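Bifunctional protein PutA (Bdellovibrio bacteriovorus, PDB 5UR2) probably converts proline to glutamate in two oxidations, pairing an FAD-dependent proline dehydrogenase with an NAD+-dependent L-glutamate gamma-semialdehyde dehydrogenase in one chain. Local coordinates at residues L301-Y306 / V357-A362; T325-S330 / S425-L430; R431-D436 / A441-D446. All coordinates share one frame; numbering follows the deposited sequence.

Contact 1 of 3, residues L301-Y306 / V357-A362. With P5F (N-propargylglycine-modified flavin adenine dinucleotide), chain F.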
# COMPACT_ATOMS: atom_id res chain seq x y z
N LEU B 301 -48.74 18.84 -13.17
CA LEU B 301 -48.16 17.85 -12.27
C LEU B 301 -47.47 16.78 -13.12
O LEU B 301 -48.11 16.14 -13.96
CB LEU B 301 -49.25 17.26 -11.38
CG LEU B 301 -48.82 16.33 -10.25
CD1 LEU B 301 -47.93 17.05 -9.22
CD2 LEU B 301 -50.05 15.72 -9.59
N VAL B 302 -46.15 16.65 -12.95
CA VAL B 302 -45.36 15.65 -13.64
C VAL B 302 -44.73 14.75 -12.58
O VAL B 302 -44.84 15.01 -11.39
CB VAL B 302 -44.28 16.27 -14.55
CG1 VAL B 302 -44.87 17.34 -15.44
CG2 VAL B 302 -43.13 16.86 -13.73
N LYS B 303 -44.04 13.70 -13.03
CA LYS B 303 -43.25 12.95 -12.06
C LYS B 303 -41.85 13.54 -11.90
O LYS B 303 -41.47 13.93 -10.80
CB LYS B 303 -43.23 11.46 -12.42
CG LYS B 303 -44.60 10.88 -12.13
CD LYS B 303 -44.78 9.44 -12.45
CE LYS B 303 -46.28 9.11 -12.36
NZ LYS B 303 -46.60 7.74 -12.81
N GLY B 304 -41.10 13.68 -13.00
CA GLY B 304 -39.80 14.33 -12.94
C GLY B 304 -38.80 13.80 -13.95
O GLY B 304 -38.74 12.60 -14.19
N ALA B 305 -38.00 14.69 -14.54
CA ALA B 305 -37.13 14.34 -15.67
C ALA B 305 -35.66 14.16 -15.30
O ALA B 305 -34.86 13.78 -16.17
CB ALA B 305 -37.21 15.43 -16.76
N TYR B 306 -35.26 14.43 -14.06
CA TYR B 306 -33.83 14.47 -13.74
C TYR B 306 -33.44 13.43 -12.70
O TYR B 306 -32.54 13.66 -11.88
CB TYR B 306 -33.43 15.88 -13.30
CG TYR B 306 -33.88 16.99 -14.24
CD1 TYR B 306 -33.12 17.34 -15.35
CD2 TYR B 306 -35.07 17.69 -14.02
CE1 TYR B 306 -33.53 18.35 -16.22
CE2 TYR B 306 -35.49 18.69 -14.88
CZ TYR B 306 -34.71 19.02 -15.98
OH TYR B 306 -35.12 20.02 -16.84
N VAL B 357 -51.08 4.51 -17.50
CA VAL B 357 -52.53 4.29 -17.48
C VAL B 357 -53.05 4.20 -16.05
O VAL B 357 -54.15 4.68 -15.76
CB VAL B 357 -52.91 3.04 -18.30
CG1 VAL B 357 -54.37 2.65 -18.07
CG2 VAL B 357 -52.72 3.31 -19.79
N ARG B 358 -52.28 3.60 -15.13
CA ARG B 358 -52.67 3.60 -13.71
C ARG B 358 -52.85 5.02 -13.19
O ARG B 358 -53.91 5.36 -12.64
CB ARG B 358 -51.63 2.84 -12.87
CG ARG B 358 -51.65 3.20 -11.38
CD ARG B 358 -52.90 2.70 -10.66
NE ARG B 358 -53.13 3.41 -9.40
CZ ARG B 358 -53.93 2.97 -8.42
NH1 ARG B 358 -54.56 1.82 -8.54
NH2 ARG B 358 -54.09 3.69 -7.31
N THR B 359 -51.82 5.86 -13.36
CA THR B 359 -51.88 7.26 -12.93
C THR B 359 -53.07 7.98 -13.53
O THR B 359 -53.82 8.67 -12.83
CB THR B 359 -50.58 7.97 -13.33
OG1 THR B 359 -49.45 7.24 -12.82
CG2 THR B 359 -50.56 9.42 -12.79
N LEU B 360 -53.25 7.86 -14.85
CA LEU B 360 -54.37 8.53 -15.51
C LEU B 360 -55.71 8.04 -14.96
O LEU B 360 -56.62 8.85 -14.73
CB LEU B 360 -54.29 8.30 -17.02
CG LEU B 360 -53.03 8.84 -17.72
CD1 LEU B 360 -52.93 8.33 -19.16
CD2 LEU B 360 -53.05 10.34 -17.71
N ALA B 361 -55.87 6.73 -14.77
CA ALA B 361 -57.14 6.19 -14.29
C ALA B 361 -57.44 6.63 -12.86
O ALA B 361 -58.60 6.89 -12.52
CB ALA B 361 -57.13 4.66 -14.37
N ALA B 362 -56.41 6.71 -12.01
CA ALA B 362 -56.62 7.21 -10.65
C ALA B 362 -57.10 8.65 -10.67
O ALA B 362 -58.06 9.01 -9.99
CB ALA B 362 -55.32 7.07 -9.85
PA P5F F . -43.92 6.54 -15.39
O1A P5F F . -45.25 6.11 -14.70
O2A P5F F . -43.11 5.51 -16.00
O5B P5F F . -42.91 7.18 -14.49
C5B P5F F . -41.52 7.33 -14.77
C4B P5F F . -40.93 8.33 -13.77
O4B P5F F . -40.79 7.82 -12.46
C3B P5F F . -39.57 8.88 -14.09
O3B P5F F . -39.60 9.86 -15.06
C2B P5F F . -39.12 9.40 -12.78
O2B P5F F . -39.68 10.65 -12.57
C1B P5F F . -39.71 8.43 -11.82
N9A P5F F . -38.80 7.40 -11.39
C8A P5F F . -38.12 6.48 -12.18
N7A P5F F . -37.41 5.68 -11.37
C5A P5F F . -37.61 6.03 -10.04
C6A P5F F . -37.13 5.59 -8.81
N6A P5F F . -36.21 4.48 -8.74
N1A P5F F . -37.51 6.18 -7.67
C2A P5F F . -38.37 7.22 -7.68
N3A P5F F . -38.84 7.70 -8.87
C4A P5F F . -38.50 7.15 -10.03
N1 P5F F . -40.32 16.69 -16.05
C2 P5F F . -39.71 17.71 -15.22
O2 P5F F . -38.90 17.30 -14.19
N3 P5F F . -39.96 19.10 -15.45
C4 P5F F . -40.79 19.55 -16.51
O4 P5F F . -40.99 20.92 -16.68
C4X P5F F . -41.43 18.48 -17.39
N5 P5F F . -42.19 18.83 -18.58
C5X P5F F . -43.10 17.79 -19.09
C6 P5F F . -44.29 18.17 -19.91
C7 P5F F . -45.22 17.18 -20.33
C7M P5F F . -46.42 17.58 -21.16
C8 P5F F . -45.02 15.81 -19.97
C8M P5F F . -45.98 14.73 -20.40
C9 P5F F . -43.90 15.44 -19.20
C9A P5F F . -42.92 16.47 -18.76
N10 P5F F . -41.77 16.09 -17.93
C10 P5F F . -41.17 17.12 -17.14
C1' P5F F . -41.35 14.68 -17.76
C2' P5F F . -42.15 13.96 -16.67
O2' P5F F . -41.82 14.50 -15.45
C3' P5F F . -41.95 12.44 -16.63
O3' P5F F . -40.63 12.18 -16.33
C4' P5F F . -42.29 11.70 -17.91
O4' P5F F . -43.27 12.44 -18.56
C5' P5F F . -42.65 10.21 -17.75
O5' P5F F . -43.45 9.94 -16.61
P P5F F . -44.70 8.91 -16.56
O1P P5F F . -45.85 9.20 -15.52
O2P P5F F . -45.08 8.87 -18.09
O3P P5F F . -43.96 7.44 -16.57
C21 P5F F . -40.14 19.78 -19.90
C22 P5F F . -41.26 19.38 -19.25
C23 P5F F . -39.26 20.92 -19.36
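The backbones carrying Lys303 and Thr359 keep well apart, 10.4 Å between the two CA atoms at their nearest. Residues 301-306 are the end of barrel strand 298-302 and the loop beyond it; residues 357-362 open helix 357-369, which follows the next strand, 349-353. One long side chain spans the gap. Lys303 leaves with CG beside its backbone N (chi1 -72°) and then runs fully extended, so that its tip meets the tip of Thr359: NZ donates to OG1 at 2.9 Å. The same ammonium gives a bond of 2.8 Å from NZ to O1A of the modified flavin cofactor and a weak one to O1P, while Asp331 forms a salt bridge with it. A buried positive charge thus sits between two phosphates, a carboxylate and a hydroxyl that fix its position. Beyond the lysine the backbone itself grips the cofactor. Gly304 O accepts from the ribose O2B at 2.7 Å and weakly from the ribityl O3', and Gly304 has backbone angles (149°/140°) at which a CB would collide with the carbonyl O of Lys303. Ala305 N donates to flavin O2 at 2.8 Å. Val302 packs CB and CG2 on the ribityl O2', CG2 at 3.2 Å, and brings CG1 near C9A. Cofactor binding at the C-terminal ends of the parallel strands is characteristic of TIM barrels; here it forms the flavin pocket of the proline dehydrogenase barrel.

Contact 2 of 3, residues T325-S330 / S425-L430. With P5F (N-propargylglycine-modified flavin adenine dinucleotide), chain F.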
# COMPACT_ATOMS: atom_id res chain seq x y z
N THR B 325 -36.35 7.22 -4.12
CA THR B 325 -35.57 6.24 -4.87
C THR B 325 -36.31 4.91 -5.02
O THR B 325 -35.75 3.97 -5.57
CB THR B 325 -34.19 6.06 -4.23
OG1 THR B 325 -34.32 5.77 -2.84
CG2 THR B 325 -33.37 7.35 -4.40
N ASN B 326 -37.56 4.83 -4.58
CA ASN B 326 -38.46 3.74 -4.91
C ASN B 326 -39.51 4.30 -5.86
O ASN B 326 -40.21 5.26 -5.52
CB ASN B 326 -39.08 3.17 -3.63
CG ASN B 326 -40.25 2.21 -3.87
OD1 ASN B 326 -40.54 1.81 -4.99
ND2 ASN B 326 -40.90 1.82 -2.79
N LYS B 327 -39.62 3.72 -7.06
CA LYS B 327 -40.46 4.36 -8.07
C LYS B 327 -41.93 4.40 -7.66
O LYS B 327 -42.66 5.32 -8.03
CB LYS B 327 -40.28 3.66 -9.43
CG LYS B 327 -40.82 4.50 -10.60
CD LYS B 327 -42.19 3.95 -11.09
CE LYS B 327 -42.77 4.82 -12.21
NZ LYS B 327 -44.13 4.33 -12.64
N ALA B 328 -42.38 3.40 -6.89
CA ALA B 328 -43.74 3.41 -6.37
C ALA B 328 -43.98 4.59 -5.42
O ALA B 328 -45.12 5.07 -5.32
CB ALA B 328 -44.06 2.08 -5.68
N GLU B 329 -42.94 5.07 -4.71
CA GLU B 329 -43.10 6.29 -3.92
C GLU B 329 -43.48 7.48 -4.80
O GLU B 329 -44.34 8.28 -4.42
CB GLU B 329 -41.82 6.66 -3.16
CG GLU B 329 -41.53 5.84 -1.93
CD GLU B 329 -40.27 6.32 -1.21
OE1 GLU B 329 -39.17 6.30 -1.81
OE2 GLU B 329 -40.39 6.74 -0.04
N SER B 330 -42.86 7.61 -5.97
CA SER B 330 -43.21 8.71 -6.87
C SER B 330 -44.65 8.60 -7.36
O SER B 330 -45.41 9.58 -7.32
CB SER B 330 -42.24 8.76 -8.05
OG SER B 330 -40.95 9.08 -7.61
N SER B 425 -35.78 2.73 -19.34
CA SER B 425 -35.61 2.62 -17.90
C SER B 425 -36.32 1.39 -17.35
O SER B 425 -37.42 1.03 -17.80
CB SER B 425 -36.13 3.89 -17.23
OG SER B 425 -36.38 3.69 -15.85
N ASN B 426 -35.70 0.74 -16.36
CA ASN B 426 -36.30 -0.44 -15.74
C ASN B 426 -37.60 -0.11 -15.03
O ASN B 426 -38.46 -0.98 -14.88
CB ASN B 426 -35.31 -1.08 -14.76
CG ASN B 426 -34.32 -1.99 -15.45
OD1 ASN B 426 -34.71 -2.88 -16.21
ND2 ASN B 426 -33.03 -1.78 -15.18
N GLU B 427 -37.76 1.13 -14.59
CA GLU B 427 -38.96 1.55 -13.87
C GLU B 427 -40.03 2.15 -14.76
O GLU B 427 -41.05 2.61 -14.25
CB GLU B 427 -38.59 2.56 -12.78
CG GLU B 427 -37.48 2.12 -11.87
CD GLU B 427 -37.83 0.86 -11.11
OE1 GLU B 427 -39.04 0.60 -10.90
OE2 GLU B 427 -36.90 0.14 -10.70
N SER B 428 -39.81 2.19 -16.07
CA SER B 428 -40.77 2.83 -16.97
C SER B 428 -42.07 2.03 -17.05
O SER B 428 -42.06 0.83 -17.33
CB SER B 428 -40.16 2.99 -18.36
OG SER B 428 -41.17 3.26 -19.31
N TRP B 429 -43.20 2.69 -16.82
CA TRP B 429 -44.49 2.00 -16.94
C TRP B 429 -44.74 1.52 -18.36
O TRP B 429 -45.22 0.40 -18.57
CB TRP B 429 -45.63 2.90 -16.47
CG TRP B 429 -46.93 2.15 -16.35
CD1 TRP B 429 -47.41 1.54 -15.23
CD2 TRP B 429 -47.90 1.93 -17.38
NE1 TRP B 429 -48.62 0.94 -15.49
CE2 TRP B 429 -48.95 1.16 -16.80
CE3 TRP B 429 -47.99 2.29 -18.72
CZ2 TRP B 429 -50.07 0.76 -17.53
CZ3 TRP B 429 -49.12 1.89 -19.45
CH2 TRP B 429 -50.14 1.13 -18.85
N LEU B 430 -44.42 2.36 -19.36
CA LEU B 430 -44.62 1.98 -20.76
C LEU B 430 -43.75 0.79 -21.14
O LEU B 430 -44.19 -0.10 -21.88
CB LEU B 430 -44.31 3.15 -21.67
CG LEU B 430 -45.38 4.23 -21.70
CD1 LEU B 430 -44.83 5.42 -22.43
CD2 LEU B 430 -46.63 3.71 -22.35
PA P5F F . -43.92 6.54 -15.39
O1A P5F F . -45.25 6.11 -14.70
O2A P5F F . -43.11 5.51 -16.00
O5B P5F F . -42.91 7.18 -14.49
C5B P5F F . -41.52 7.33 -14.77
C4B P5F F . -40.93 8.33 -13.77
O4B P5F F . -40.79 7.82 -12.46
C3B P5F F . -39.57 8.88 -14.09
O3B P5F F . -39.60 9.86 -15.06
C2B P5F F . -39.12 9.40 -12.78
O2B P5F F . -39.68 10.65 -12.57
C1B P5F F . -39.71 8.43 -11.82
N9A P5F F . -38.80 7.40 -11.39
C8A P5F F . -38.12 6.48 -12.18
N7A P5F F . -37.41 5.68 -11.37
C5A P5F F . -37.61 6.03 -10.04
C6A P5F F . -37.13 5.59 -8.81
N6A P5F F . -36.21 4.48 -8.74
N1A P5F F . -37.51 6.18 -7.67
C2A P5F F . -38.37 7.22 -7.68
N3A P5F F . -38.84 7.70 -8.87
C4A P5F F . -38.50 7.15 -10.03
N1 P5F F . -40.32 16.69 -16.05
C2 P5F F . -39.71 17.71 -15.22
O2 P5F F . -38.90 17.30 -14.19
N3 P5F F . -39.96 19.10 -15.45
C4 P5F F . -40.79 19.55 -16.51
O4 P5F F . -40.99 20.92 -16.68
C4X P5F F . -41.43 18.48 -17.39
N5 P5F F . -42.19 18.83 -18.58
C5X P5F F . -43.10 17.79 -19.09
C6 P5F F . -44.29 18.17 -19.91
C7 P5F F . -45.22 17.18 -20.33
C7M P5F F . -46.42 17.58 -21.16
C8 P5F F . -45.02 15.81 -19.97
C8M P5F F . -45.98 14.73 -20.40
C9 P5F F . -43.90 15.44 -19.20
C9A P5F F . -42.92 16.47 -18.76
N10 P5F F . -41.77 16.09 -17.93
C10 P5F F . -41.17 17.12 -17.14
C1' P5F F . -41.35 14.68 -17.76
C2' P5F F . -42.15 13.96 -16.67
O2' P5F F . -41.82 14.50 -15.45
C3' P5F F . -41.95 12.44 -16.63
O3' P5F F . -40.63 12.18 -16.33
C4' P5F F . -42.29 11.70 -17.91
O4' P5F F . -43.27 12.44 -18.56
C5' P5F F . -42.65 10.21 -17.75
O5' P5F F . -43.45 9.94 -16.61
P P5F F . -44.70 8.91 -16.56
O1P P5F F . -45.85 9.20 -15.52
O2P P5F F . -45.08 8.87 -18.09
O3P P5F F . -43.96 7.44 -16.57
C21 P5F F . -40.14 19.78 -19.90
C22 P5F F . -41.26 19.38 -19.25
C23 P5F F . -39.26 20.92 -19.36
O HOH W 1 -43.70 1.71 -13.56
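Lys327, first residue of helix 327-343 in the proline dehydrogenase TIM barrel, lies against Glu427 in the turn before helix 429-434, and together they wall in the AMP half of the cofactor. The lysine sets off with CG opposite its own N (chi1 -165°), kinks at chi2 (-103°) and then runs straight. The kink carries the chain across one face of the adenine, with CG against C5A; the straight part passes the Glu427 carbonyl, CE 3.5 Å from O, and reaches the phosphate, where NZ donates to O1A at 2.9 Å. Asp331 adds a salt bridge to the same ammonium. Glu427 folds back at chi2 and lays its carboxylate beside the root of the lysine, not its tip: OE1 is 3.6 Å from Lys327 CB but 6.5 Å from Lys327 NZ. Any attraction between these opposite charges therefore acts at a distance. The adenine is read from another side by Ser330, whose OG donates to N3A at 2.8 Å, and more weakly by the carbonyl of Thr325, which accepts from N6A. Both helix starts are capped: Asn326 OD1 takes the N-H of Ala328, and Ser428 OG that of Arg431. At the second start Trp429 N points almost straight (177°) at phosphate O2A, 2.9 Å away, so this helix end would also be expected to stabilise the negative charge. The polar seam is closed by one water, which accepts from Lys327 NZ at 2.8 Å and donates to Glu427 O at 2.9 Å.

Contact 3 of 3, residues R431-D436 / A441-D446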
# COMPACT_ATOMS: atom_id res chain seq x y z
N ARG B 431 -42.50 0.76 -20.67
CA ARG B 431 -41.67 -0.41 -20.93
C ARG B 431 -42.29 -1.67 -20.32
O ARG B 431 -42.33 -2.72 -20.96
CB ARG B 431 -40.26 -0.21 -20.40
CG ARG B 431 -39.46 -1.49 -20.47
CD ARG B 431 -38.11 -1.38 -19.81
NE ARG B 431 -37.53 -2.70 -19.61
CZ ARG B 431 -36.25 -2.93 -19.34
NH1 ARG B 431 -35.40 -1.91 -19.24
NH2 ARG B 431 -35.82 -4.17 -19.16
N GLY B 432 -42.79 -1.57 -19.08
CA GLY B 432 -43.38 -2.74 -18.46
C GLY B 432 -44.55 -3.29 -19.25
O GLY B 432 -44.73 -4.51 -19.34
N LYS B 433 -45.36 -2.40 -19.84
CA LYS B 433 -46.52 -2.80 -20.63
C LYS B 433 -46.14 -3.35 -22.01
O LYS B 433 -46.61 -4.41 -22.42
CB LYS B 433 -47.48 -1.62 -20.77
CG LYS B 433 -48.45 -1.77 -21.92
CD LYS B 433 -49.54 -2.77 -21.65
CE LYS B 433 -50.46 -2.84 -22.85
NZ LYS B 433 -51.29 -4.09 -22.79
N PHE B 434 -45.32 -2.60 -22.76
CA PHE B 434 -45.08 -2.89 -24.17
C PHE B 434 -43.80 -3.67 -24.42
O PHE B 434 -43.55 -4.07 -25.56
CB PHE B 434 -45.05 -1.58 -24.97
CG PHE B 434 -46.39 -0.90 -25.08
CD1 PHE B 434 -47.38 -1.41 -25.90
CD2 PHE B 434 -46.69 0.20 -24.30
CE1 PHE B 434 -48.62 -0.80 -25.99
CE2 PHE B 434 -47.94 0.82 -24.38
CZ PHE B 434 -48.90 0.32 -25.22
N ALA B 435 -43.01 -3.92 -23.40
CA ALA B 435 -41.76 -4.62 -23.63
C ALA B 435 -41.56 -5.78 -22.68
O ALA B 435 -41.14 -6.85 -23.11
CB ALA B 435 -40.57 -3.65 -23.54
N ASP B 436 -41.85 -5.59 -21.39
CA ASP B 436 -41.63 -6.64 -20.41
C ASP B 436 -42.83 -7.56 -20.24
O ASP B 436 -42.75 -8.51 -19.46
CB ASP B 436 -41.26 -6.04 -19.04
CG ASP B 436 -40.00 -5.21 -19.09
OD1 ASP B 436 -39.15 -5.46 -19.97
OD2 ASP B 436 -39.87 -4.31 -18.23
N ALA B 441 -52.78 -6.77 -13.83
CA ALA B 441 -52.93 -6.54 -12.40
C ALA B 441 -51.71 -5.82 -11.83
O ALA B 441 -51.85 -4.89 -11.03
CB ALA B 441 -53.17 -7.86 -11.67
N GLU B 442 -50.50 -6.21 -12.26
CA GLU B 442 -49.30 -5.51 -11.82
C GLU B 442 -49.27 -4.09 -12.36
O GLU B 442 -48.85 -3.17 -11.66
CB GLU B 442 -48.05 -6.29 -12.24
N LEU B 443 -49.72 -3.89 -13.60
CA LEU B 443 -49.67 -2.55 -14.18
C LEU B 443 -50.62 -1.58 -13.50
O LEU B 443 -50.36 -0.37 -13.50
CB LEU B 443 -49.98 -2.60 -15.68
CG LEU B 443 -48.97 -3.25 -16.64
CD1 LEU B 443 -49.64 -3.46 -18.01
CD2 LEU B 443 -47.69 -2.45 -16.79
N LEU B 444 -51.72 -2.07 -12.95
CA LEU B 444 -52.77 -1.19 -12.43
C LEU B 444 -52.84 -1.15 -10.91
O LEU B 444 -53.75 -0.51 -10.37
CB LEU B 444 -54.13 -1.62 -12.98
CG LEU B 444 -54.31 -1.51 -14.49
CD1 LEU B 444 -55.73 -1.91 -14.83
CD2 LEU B 444 -54.05 -0.08 -14.97
N LYS B 445 -51.92 -1.83 -10.21
CA LYS B 445 -52.02 -1.95 -8.77
C LYS B 445 -51.74 -0.62 -8.08
O LYS B 445 -51.09 0.28 -8.62
CB LYS B 445 -51.05 -3.00 -8.24
CG LYS B 445 -49.64 -2.46 -7.99
CD LYS B 445 -48.73 -3.50 -7.35
CE LYS B 445 -47.44 -2.87 -6.83
NZ LYS B 445 -46.59 -2.33 -7.93
N ASP B 446 -52.25 -0.51 -6.86
CA ASP B 446 -52.09 0.71 -6.08
C ASP B 446 -50.63 0.89 -5.69
O ASP B 446 -50.09 0.05 -4.97
CB ASP B 446 -53.01 0.63 -4.85
CG ASP B 446 -52.94 1.87 -3.96
OD1 ASP B 446 -52.24 2.84 -4.31
OD2 ASP B 446 -53.64 1.87 -2.92
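Leu443 lays its two methyl groups over the last turn of helix 429-434, where they straddle Lys433. CD1 touches the aliphatic part of the lysine, 3.7 Å from its CD, while CD2 rests on the backbone, 3.8 Å from Lys433 N and 4.1 Å from Gly432 C. The two side chains cross at about a right angle: Leu443 comes in from helix 440-444, and Lys433 heads away along its own helix. Lys433 CG, set by a chi1 of 160°, lies over one face of the Phe434 ring, towards its rim; the bend at chi2 (74°) then turns CD to Leu443 CD1. Backbones approach closely at this point, 7.2 Å between the CA atoms of Lys433 and Leu443, and the contact is purely apolar. Where helix 429-434 ends, polar groups of residues 431-436 pair with one another. Arg431 O receives two N-H groups from opposite faces of its plane, Ala435 N at 2.8 Å and Asp436 N at 2.9 Å, as the helix runs out. Asp436 is thereby brought back to the arginine in a salt bridge: NE reaches OD1 at 3.2 Å, on the syn side of the carboxylate and nearly in the guanidinium plane, in an almost straight bond (169°), with a weak second bond to OD2. Outside the two segments, Lys433 meets Leu18, Phe434 meets Met21, and Leu444 meets Glu15, all on helix 6-22. The arrangement consists of two short consecutive helices, 429-434 and 440-444, joined by a tight connection; they follow the last barrel helix, 409-423, and pack against the N-terminal helix 6-22.

Contacts 1 and 2, centres 10 Å apart, converge on the cofactor pyrophosphate: Lys303 NZ and Lys327 NZ stand 4.2 Å from each other, both donate to O1A, and each takes a different oxygen of Asp331, OD1 for Lys303 and OD2 for Lys327. They also pack directly, Val357 CB lying 3.4 Å from Trp429 CH2. Contact 3, centred 11 Å from contact 2 and 14 Å from contact 1, continues helix 429-434, whose first residue binds phosphate. Its helix 440-444 is tied to both: Leu443 O lies 3.0 Å from Trp429 NE1, and Leu444 O 3.1 Å from Arg358 NH1, each a probable hydrogen bond. Through Trp429 it is consistent with a second shell at the pyrophosphate.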